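Local atomic coordinates of uncharacterized protein HtdX (Mycobacterium tuberculosis, PDB entry 4OOB), a protein that catalyses the reversible dehydration of (3R)-3-hydroxyacyl-CoA to trans-2-enoyl-CoA, with a preference for C8 to C12 acyl chains. Residues T11-L17 against A86-R92; E98-L103 against T131-P137; F186-A191 against P221-P225. All blocks are in the same frame, centred on the assembly; numbering follows the deposited sequence.

Contact 1. Residues T11-L17 against A86-R92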
loop_
_atom_site.group_PDB
_atom_site.type_symbol
_atom_site.label_atom_id
_atom_site.label_comp_id
_atom_site.label_asym_id
_atom_site.label_seq_id
_atom_site.Cartn_x
_atom_site.Cartn_y
_atom_site.Cartn_z
ATOM N N THR A 11 13.517 7.637 14.669
ATOM C CA THR A 11 12.191 8.352 14.763
ATOM C C THR A 11 12.124 9.679 13.983
ATOM O O THR A 11 13.000 10.494 14.104
ATOM C CB THR A 11 11.784 8.571 16.245
ATOM O OG1 THR A 11 11.416 7.300 16.799
ATOM C CG2 THR A 11 10.588 9.517 16.385
ATOM N N VAL A 12 11.079 9.871 13.168
ATOM C CA VAL A 12 10.763 11.189 12.573
ATOM C C VAL A 12 9.422 11.679 13.103
ATOM O O VAL A 12 8.520 10.893 13.343
ATOM C CB VAL A 12 10.703 11.143 11.028
ATOM C CG1 VAL A 12 9.460 11.835 10.469
ATOM C CG2 VAL A 12 11.972 11.729 10.402
ATOM N N THR A 13 9.281 12.995 13.215
ATOM C CA THR A 13 8.152 13.611 13.892
ATOM C C THR A 13 7.651 14.772 13.046
ATOM O O THR A 13 8.451 15.580 12.575
ATOM C CB THR A 13 8.614 14.078 15.269
ATOM O OG1 THR A 13 8.275 13.082 16.227
ATOM C CG2 THR A 13 7.995 15.374 15.636
ATOM N N VAL A 14 6.353 14.840 12.811
ATOM C CA VAL A 14 5.801 15.983 12.084
ATOM C C VAL A 14 4.629 16.516 12.878
ATOM O O VAL A 14 3.627 15.844 13.043
ATOM C CB VAL A 14 5.332 15.645 10.650
ATOM C CG1 VAL A 14 4.894 16.926 9.931
ATOM C CG2 VAL A 14 6.406 14.862 9.883
ATOM N N GLU A 15 4.796 17.742 13.362
ATOM C CA GLU A 15 3.893 18.371 14.324
ATOM C C GLU A 15 2.474 18.450 13.862
ATOM O O GLU A 15 1.557 18.051 14.566
ATOM C CB GLU A 15 4.353 19.807 14.628
ATOM C CG GLU A 15 5.347 19.879 15.758
ATOM C CD GLU A 15 4.706 19.438 17.045
ATOM O OE1 GLU A 15 5.106 18.375 17.577
ATOM O OE2 GLU A 15 3.774 20.148 17.486
ATOM N N GLU A 16 2.288 19.053 12.709
ATOM C CA GLU A 16 0.947 19.337 12.251
ATOM C C GLU A 16 1.040 19.344 10.759
ATOM O O GLU A 16 1.723 20.188 10.172
ATOM C CB GLU A 16 0.417 20.679 12.789
ATOM C CG GLU A 16 -0.916 21.106 12.173
ATOM C CD GLU A 16 -1.770 21.975 13.089
ATOM O OE1 GLU A 16 -2.005 21.556 14.238
ATOM O OE2 GLU A 16 -2.242 23.062 12.652
ATOM N N LEU A 17 0.391 18.358 10.159
ATOM C CA LEU A 17 0.419 18.161 8.734
ATOM C C LEU A 17 -1.008 18.420 8.259
ATOM O O LEU A 17 -1.951 17.727 8.705
ATOM C CB LEU A 17 0.884 16.731 8.420
ATOM C CG LEU A 17 1.298 16.442 6.989
ATOM C CD1 LEU A 17 2.613 17.140 6.690
ATOM C CD2 LEU A 17 1.401 14.956 6.759
ATOM N N ALA A 86 -6.095 18.378 10.572
ATOM C CA ALA A 86 -4.641 18.428 10.410
ATOM C C ALA A 86 -4.129 17.252 11.265
ATOM O O ALA A 86 -4.836 16.852 12.212
ATOM C CB ALA A 86 -4.103 19.764 10.908
ATOM N N VAL A 87 -2.959 16.672 10.953
ATOM C CA VAL A 87 -2.510 15.448 11.676
ATOM C C VAL A 87 -1.112 15.474 12.271
ATOM O O VAL A 87 -0.208 16.058 11.700
ATOM C CB VAL A 87 -2.629 14.160 10.808
ATOM C CG1 VAL A 87 -4.062 13.858 10.477
ATOM C CG2 VAL A 87 -1.781 14.219 9.560
ATOM N N GLY A 88 -0.942 14.846 13.433
ATOM C CA GLY A 88 0.399 14.626 13.992
ATOM C C GLY A 88 0.909 13.342 13.363
ATOM O O GLY A 88 0.163 12.398 13.186
ATOM N N VAL A 89 2.174 13.302 13.005
ATOM C CA VAL A 89 2.756 12.113 12.402
ATOM C C VAL A 89 4.035 11.736 13.135
ATOM O O VAL A 89 4.918 12.544 13.342
ATOM C CB VAL A 89 3.059 12.361 10.905
ATOM C CG1 VAL A 89 3.655 11.138 10.244
ATOM C CG2 VAL A 89 1.805 12.759 10.171
ATOM N N ARG A 90 4.140 10.481 13.515
ATOM C CA ARG A 90 5.388 9.948 14.016
ATOM C C ARG A 90 5.662 8.638 13.295
ATOM O O ARG A 90 4.780 7.819 13.213
ATOM C CB ARG A 90 5.319 9.700 15.526
ATOM C CG ARG A 90 6.679 9.371 16.172
ATOM C CD ARG A 90 6.517 8.807 17.590
ATOM N NE ARG A 90 5.139 9.088 17.957
ATOM C CZ ARG A 90 4.201 8.208 18.316
ATOM N NH1 ARG A 90 4.493 6.904 18.554
ATOM N NH2 ARG A 90 2.955 8.696 18.499
ATOM N N VAL A 91 6.901 8.443 12.848
ATOM C CA VAL A 91 7.324 7.241 12.103
ATOM C C VAL A 91 8.537 6.602 12.745
ATOM O O VAL A 91 9.453 7.306 13.179
ATOM C CB VAL A 91 7.814 7.592 10.688
ATOM C CG1 VAL A 91 8.181 6.321 9.914
ATOM C CG2 VAL A 91 6.793 8.427 9.935
ATOM N N ARG A 92 8.601 5.278 12.767
ATOM C CA ARG A 92 9.875 4.638 13.070
ATOM C C ARG A 92 10.123 3.358 12.305
ATOM O O ARG A 92 9.182 2.706 11.812
ATOM C CB ARG A 92 10.065 4.466 14.578
ATOM C CG ARG A 92 9.089 3.522 15.240
ATOM C CD ARG A 92 9.699 2.178 15.630
ATOM N NE ARG A 92 9.717 2.030 17.075
ATOM C CZ ARG A 92 10.419 1.144 17.784
ATOM N NH1 ARG A 92 11.223 0.240 17.223
ATOM N NH2 ARG A 92 10.296 1.187 19.106
#

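Contact 2. Residues E98-L103 against T131-P137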
loop_
_atom_site.group_PDB
_atom_site.type_symbol
_atom_site.label_atom_id
_atom_site.label_comp_id
_atom_site.label_asym_id
_atom_site.label_seq_id
_atom_site.Cartn_x
_atom_site.Cartn_y
_atom_site.Cartn_z
ATOM N N GLU A 98 16.628 -10.570 7.489
ATOM C CA GLU A 98 17.074 -11.132 6.255
ATOM C C GLU A 98 15.965 -11.904 5.624
ATOM O O GLU A 98 15.138 -12.451 6.290
ATOM C CB GLU A 98 18.283 -12.045 6.486
ATOM C CG GLU A 98 19.649 -11.367 6.395
ATOM C CD GLU A 98 20.777 -12.392 6.319
ATOM O OE1 GLU A 98 20.619 -13.482 6.833
ATOM O OE2 GLU A 98 21.839 -12.106 5.741
ATOM N N HIS A 99 15.944 -11.912 4.318
ATOM C CA HIS A 99 14.991 -12.648 3.532
ATOM C C HIS A 99 15.850 -13.180 2.362
ATOM O O HIS A 99 16.971 -12.761 2.172
ATOM C CB HIS A 99 13.871 -11.710 3.115
ATOM C CG HIS A 99 12.889 -12.301 2.162
ATOM N ND1 HIS A 99 11.595 -12.614 2.528
ATOM C CD2 HIS A 99 12.988 -12.605 0.851
ATOM C CE1 HIS A 99 10.938 -13.098 1.490
ATOM N NE2 HIS A 99 11.766 -13.111 0.459
ATOM N N ARG A 100 15.346 -14.151 1.648
ATOM C CA ARG A 100 16.035 -14.750 0.537
ATOM C C ARG A 100 16.431 -13.726 -0.589
ATOM O O ARG A 100 17.437 -13.916 -1.318
ATOM C CB ARG A 100 15.106 -15.821 -0.022
ATOM C CG ARG A 100 15.674 -16.637 -1.176
ATOM C CD ARG A 100 14.633 -17.649 -1.630
ATOM N NE ARG A 100 15.013 -18.280 -2.882
ATOM C CZ ARG A 100 14.650 -17.878 -4.091
ATOM N NH1 ARG A 100 13.846 -16.823 -4.288
ATOM N NH2 ARG A 100 15.114 -18.555 -5.122
ATOM N N ARG A 101 15.634 -12.665 -0.712
ATOM C CA ARG A 101 15.704 -11.748 -1.803
ATOM C C ARG A 101 16.061 -10.373 -1.319
ATOM O O ARG A 101 16.146 -9.440 -2.111
ATOM C CB ARG A 101 14.383 -11.776 -2.588
ATOM C CG ARG A 101 14.369 -12.962 -3.539
ATOM C CD ARG A 101 13.031 -13.324 -4.121
ATOM N NE ARG A 101 12.300 -12.187 -4.598
ATOM C CZ ARG A 101 11.066 -11.839 -4.216
ATOM N NH1 ARG A 101 10.373 -12.575 -3.351
ATOM N NH2 ARG A 101 10.505 -10.753 -4.753
ATOM N N GLY A 102 16.287 -10.249 -0.019
ATOM C CA GLY A 102 16.841 -9.020 0.539
ATOM C C GLY A 102 16.601 -8.831 2.013
ATOM O O GLY A 102 16.482 -9.809 2.764
ATOM N N LEU A 103 16.490 -7.570 2.404
ATOM C CA LEU A 103 16.395 -7.150 3.778
ATOM C C LEU A 103 15.027 -6.464 3.958
ATOM O O LEU A 103 14.697 -5.505 3.269
ATOM C CB LEU A 103 17.545 -6.213 4.110
ATOM C CG LEU A 103 18.718 -6.560 5.051
ATOM C CD1 LEU A 103 18.993 -8.051 5.279
ATOM C CD2 LEU A 103 19.994 -5.835 4.666
ATOM N N THR A 131 21.478 -11.904 0.486
ATOM C CA THR A 131 21.697 -12.144 1.917
ATOM C C THR A 131 22.220 -13.575 2.121
ATOM O O THR A 131 22.181 -14.384 1.199
ATOM C CB THR A 131 20.371 -12.031 2.685
ATOM O OG1 THR A 131 19.556 -13.195 2.439
ATOM C CG2 THR A 131 19.599 -10.760 2.270
ATOM N N SER A 132 22.607 -13.906 3.348
ATOM C CA SER A 132 22.945 -15.290 3.708
ATOM C C SER A 132 21.786 -16.285 3.568
ATOM O O SER A 132 21.975 -17.437 3.873
ATOM C CB SER A 132 23.382 -15.350 5.168
ATOM O OG SER A 132 22.228 -15.313 6.020
ATOM N N LEU A 133 20.583 -15.848 3.181
ATOM C CA LEU A 133 19.453 -16.752 2.977
ATOM C C LEU A 133 19.211 -16.947 1.478
ATOM O O LEU A 133 18.289 -17.652 1.092
ATOM C CB LEU A 133 18.174 -16.171 3.651
ATOM C CG LEU A 133 17.619 -16.657 4.986
ATOM C CD1 LEU A 133 18.720 -17.013 5.983
ATOM C CD2 LEU A 133 16.644 -15.648 5.606
ATOM N N SER A 134 20.038 -16.328 0.638
ATOM C CA SER A 134 19.781 -16.304 -0.789
ATOM C C SER A 134 20.064 -17.654 -1.471
ATOM O O SER A 134 19.450 -17.982 -2.501
ATOM C CB SER A 134 20.552 -15.164 -1.464
ATOM O OG SER A 134 20.101 -13.878 -1.005
ATOM N N GLY A 135 20.997 -18.422 -0.914
ATOM C CA GLY A 135 21.146 -19.844 -1.275
ATOM C C GLY A 135 20.077 -20.517 -0.435
ATOM O O GLY A 135 20.195 -20.562 0.804
ATOM N N GLU A 136 19.008 -20.969 -1.084
ATOM C CA GLU A 136 17.834 -21.456 -0.401
ATOM C C GLU A 136 16.670 -21.273 -1.318
ATOM O O GLU A 136 16.515 -20.207 -1.917
ATOM C CB GLU A 136 17.561 -20.709 0.880
ATOM C CG GLU A 136 16.116 -20.707 1.343
ATOM C CD GLU A 136 16.009 -20.118 2.728
ATOM O OE1 GLU A 136 16.898 -20.462 3.538
ATOM O OE2 GLU A 136 15.075 -19.309 3.002
ATOM N N PRO A 137 15.834 -22.316 -1.415
ATOM C CA PRO A 137 14.948 -22.436 -2.558
ATOM C C PRO A 137 13.741 -21.556 -2.482
ATOM O O PRO A 137 13.295 -21.177 -1.397
ATOM C CB PRO A 137 14.539 -23.923 -2.527
ATOM C CG PRO A 137 14.658 -24.320 -1.087
ATOM C CD PRO A 137 15.839 -23.549 -0.587
#

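Contact 3. Residues F186-A191 against P221-P225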
loop_
_atom_site.group_PDB
_atom_site.type_symbol
_atom_site.label_atom_id
_atom_site.label_comp_id
_atom_site.label_asym_id
_atom_site.label_seq_id
_atom_site.Cartn_x
_atom_site.Cartn_y
_atom_site.Cartn_z
ATOM N N PHE A 186 12.419 -6.802 -13.067
ATOM C CA PHE A 186 11.051 -6.903 -13.532
ATOM C C PHE A 186 10.985 -6.733 -15.011
ATOM O O PHE A 186 11.573 -5.804 -15.522
ATOM C CB PHE A 186 10.216 -5.800 -12.911
ATOM C CG PHE A 186 10.108 -5.917 -11.419
ATOM C CD1 PHE A 186 9.383 -6.949 -10.860
ATOM C CD2 PHE A 186 10.784 -5.035 -10.584
ATOM C CE1 PHE A 186 9.289 -7.068 -9.487
ATOM C CE2 PHE A 186 10.687 -5.145 -9.234
ATOM C CZ PHE A 186 9.947 -6.170 -8.668
ATOM N N PRO A 187 10.180 -7.559 -15.696
ATOM C CA PRO A 187 10.163 -7.474 -17.165
ATOM C C PRO A 187 9.367 -6.330 -17.735
ATOM O O PRO A 187 9.517 -6.043 -18.898
ATOM C CB PRO A 187 9.552 -8.812 -17.591
ATOM C CG PRO A 187 8.697 -9.219 -16.419
ATOM C CD PRO A 187 9.454 -8.749 -15.198
ATOM N N THR A 188 8.471 -5.721 -16.964
ATOM C CA THR A 188 7.835 -4.469 -17.359
ATOM C C THR A 188 7.682 -3.649 -16.096
ATOM O O THR A 188 8.008 -4.120 -14.990
ATOM C CB THR A 188 6.419 -4.688 -17.968
ATOM O OG1 THR A 188 5.469 -5.035 -16.935
ATOM C CG2 THR A 188 6.418 -5.759 -18.920
ATOM N N VAL A 189 7.136 -2.451 -16.254
ATOM C CA VAL A 189 6.752 -1.602 -15.119
ATOM C C VAL A 189 5.682 -2.309 -14.302
ATOM O O VAL A 189 4.966 -3.127 -14.845
ATOM C CB VAL A 189 6.239 -0.261 -15.633
ATOM C CG1 VAL A 189 7.418 0.534 -16.165
ATOM C CG2 VAL A 189 5.204 -0.458 -16.762
ATOM N N ILE A 190 5.606 -2.058 -12.992
ATOM C CA ILE A 190 4.670 -2.782 -12.139
ATOM C C ILE A 190 3.844 -1.790 -11.331
ATOM O O ILE A 190 4.307 -0.712 -11.096
ATOM C CB ILE A 190 5.390 -3.799 -11.207
ATOM C CG1 ILE A 190 6.170 -3.054 -10.153
ATOM C CG2 ILE A 190 6.257 -4.756 -12.031
ATOM C CD1 ILE A 190 7.055 -3.846 -9.221
ATOM N N ALA A 191 2.618 -2.169 -10.938
ATOM C CA ALA A 191 1.780 -1.331 -10.087
ATOM C C ALA A 191 2.391 -1.237 -8.710
ATOM O O ALA A 191 2.956 -2.195 -8.233
ATOM C CB ALA A 191 0.375 -1.906 -9.951
ATOM N N PRO A 221 3.986 -9.691 -8.387
ATOM C CA PRO A 221 3.965 -8.317 -8.834
ATOM C C PRO A 221 2.917 -8.113 -9.911
ATOM O O PRO A 221 2.575 -9.033 -10.616
ATOM C CB PRO A 221 5.389 -8.094 -9.360
ATOM C CG PRO A 221 5.880 -9.464 -9.739
ATOM C CD PRO A 221 5.304 -10.321 -8.644
ATOM N N VAL A 222 2.332 -6.941 -9.965
ATOM C CA VAL A 222 1.253 -6.704 -10.878
ATOM C C VAL A 222 1.885 -6.072 -12.084
ATOM O O VAL A 222 2.192 -4.833 -12.066
ATOM C CB VAL A 222 0.216 -5.816 -10.206
ATOM C CG1 VAL A 222 -0.830 -5.312 -11.207
ATOM C CG2 VAL A 222 -0.442 -6.608 -9.051
ATOM N N LEU A 223 2.201 -6.927 -13.081
ATOM C CA LEU A 223 2.865 -6.477 -14.308
ATOM C C LEU A 223 1.868 -5.795 -15.156
ATOM O O LEU A 223 0.768 -6.265 -15.254
ATOM C CB LEU A 223 3.445 -7.613 -15.116
ATOM C CG LEU A 223 4.508 -8.468 -14.434
ATOM C CD1 LEU A 223 4.853 -9.583 -15.449
ATOM C CD2 LEU A 223 5.715 -7.635 -14.033
ATOM N N LEU A 224 2.231 -4.655 -15.739
ATOM C CA LEU A 224 1.242 -3.795 -16.424
ATOM C C LEU A 224 1.427 -3.947 -17.951
ATOM O O LEU A 224 2.539 -4.216 -18.397
ATOM C CB LEU A 224 1.408 -2.332 -15.995
ATOM C CG LEU A 224 1.496 -1.976 -14.501
ATOM C CD1 LEU A 224 1.773 -0.493 -14.329
ATOM C CD2 LEU A 224 0.186 -2.311 -13.779
ATOM N N PRO A 225 0.340 -3.822 -18.736
ATOM C CA PRO A 225 -1.071 -3.723 -18.287
ATOM C C PRO A 225 -1.543 -5.021 -17.601
ATOM O O PRO A 225 -1.123 -6.107 -17.965
ATOM C CB PRO A 225 -1.849 -3.542 -19.608
ATOM C CG PRO A 225 -0.935 -4.138 -20.668
ATOM C CD PRO A 225 0.438 -3.737 -20.207
HETATM O O HOH W 1 3.329 -5.029 -8.088
#

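Contact 1. Residues T11-L17 against A86-R92
V12 and V91, and V14 and V89, meet edge to edge through their peptide groups, N-H to C=O. L17 and V87 do the same further along. Each of the three pairs exchanges two backbone hydrogen bonds, with V14 N 2.8 Å from V89 O. The segments are antiparallel neighbours at one edge of the hotdog-fold sheet, strand 12-18 being outermost within this chain. A beta bulge separates the two parts of the pairing. The register slips by one residue between V14 and L17, where the chain turns a corner at E15.

V12, V14 and L17 line one face of the sheet together with V87, V89 and V91. Helix 43-57 covers this face: V12 touches S54, V14 touches S51 and L17 touches L47. V14 CB is 4.0 Å from V89 CB. The chain of L17 leaves opposite its backbone N (chi1 -166°), and L17 CD2 crosses to within 4.1 Å of V89 CG2.

T13 and R90 form a non-hydrogen-bonded pair on the other face. R90 CG lies 3.9 Å from T11 CG2. Strand 102-113 continues the sheet beyond strand 86-99. Past the bulge, E16 CG rests 3.7 Å from A86 CB.

Contact 2. Residues E98-L103 against T131-P137
T131 OG1 is gripped twice. T131 OG1 donates to H99 O at 2.6 Å. T131 OG1 also accepts from L133 N at 2.9 Å. The second bond makes an ST turn within a type I beta turn from T131 to S134. With chi1 at 74°, OG1 stands between the backbone N and the carbonyl carbon of T131. There it can serve both partners, although it meets the H99 carbonyl 33° out of its plane. The methyl of T131 lies on G102 O, with CG2 3.3 Å away.

The carboxylate of E98 holds the next residue with both oxygens. S132 OG donates to E98 OE1 at 2.6 Å, on the syn side. S132 N reaches E98 OE2 at 3.1 Å from above the carboxylate plane. The two bonds should limit rotation of the carboxylate. L133 CD2 packs against the backbone of E98.

R100 runs extended along the far part of the loop. R100 NE donates to E136 O at 2.6 Å, and that oxygen lies in the guanidinium plane. The CG of R100 also touches L133 O. S134 OG accepts from T131 N in a nearly straight bond of 2.8 Å (175°), and it lies close to R100 O.

The contact ties the turn joining strands 86-99 and 102-113 to the loop that follows strand 116-128. Backbone bonds from R101 to Q129 and from L103 to H127 continue the pairing of strands 102-113 and 116-128 toward this surface site, and H99 and R101 both touch L126 of the latter strand.

Contact 3. Residues F186-A191 against P221-P225
Two torsions of I190 let it meet both a leucine and a ring. With chi1 at 70°, I190 CG2 points opposite the carbonyl carbon and touches L223 CD2 at 3.5 Å. CG1 stands between the backbone N and the carbonyl carbon. The extended chi2 (-174°) then carries I190 CD1 over the centre of the F186 ring, 3.7 Å above its plane. The same ring meets P221 obliquely, with F186 CE1 4.0 Å from P221 CB.

The first bond of L223 leads away overall, yet its CB touches T188 OG1 and its CD1 and CD2 reach P187 and I190. The side chains of L223 and P187 cross at about a right angle, L223 CD1 meeting P187 CG. L224 leans over the backbone around A191: its CD2 is 3.9 Å from A191 CB, and V222 CG1 meets that same methyl at 3.8 Å.

The backbones are joined at I190 and L223 by a single bridge. A191 N donates to V222 O at 2.9 Å, and L224 N reaches V189 O at 3.3 Å. V189 O has a second donor, the hydroxyl of T188.

Around these loops of the MaoC-like region, L224 packs on P158 and I161 of helix 158-167, while V222 touches I156. I190 also touches I174 and H175, which lie in the hydratase 2 motif of the family.

The contact is largely buried and mostly apolar. A water stands in for the second bond between A191 and V222, accepting from V222 N and donating to A191 O. Backbone polar groups are thus satisfied amid apolar side chains.

The contacts follow one another along the chain, each closing before the next opens. Contacts 1 and 2 reach the same sheet toward opposite ends of strand 86-99, with centres 33 Å apart. Contact 1 pairs the outermost strand 12-18 with it, and contact 2 holds the turn at its far end. Contact 3 joins two loops within the MaoC-like region. Its centre is 32 Å from that of contact 1, across the centre of the chain, and 23 Å from that of contact 2. The nearest atoms of contacts 2 and 3 are about 6 Å apart. The layout is consistent with a double hotdog in one chain, with the three contacts at its sheet edge, at a turn and between loops.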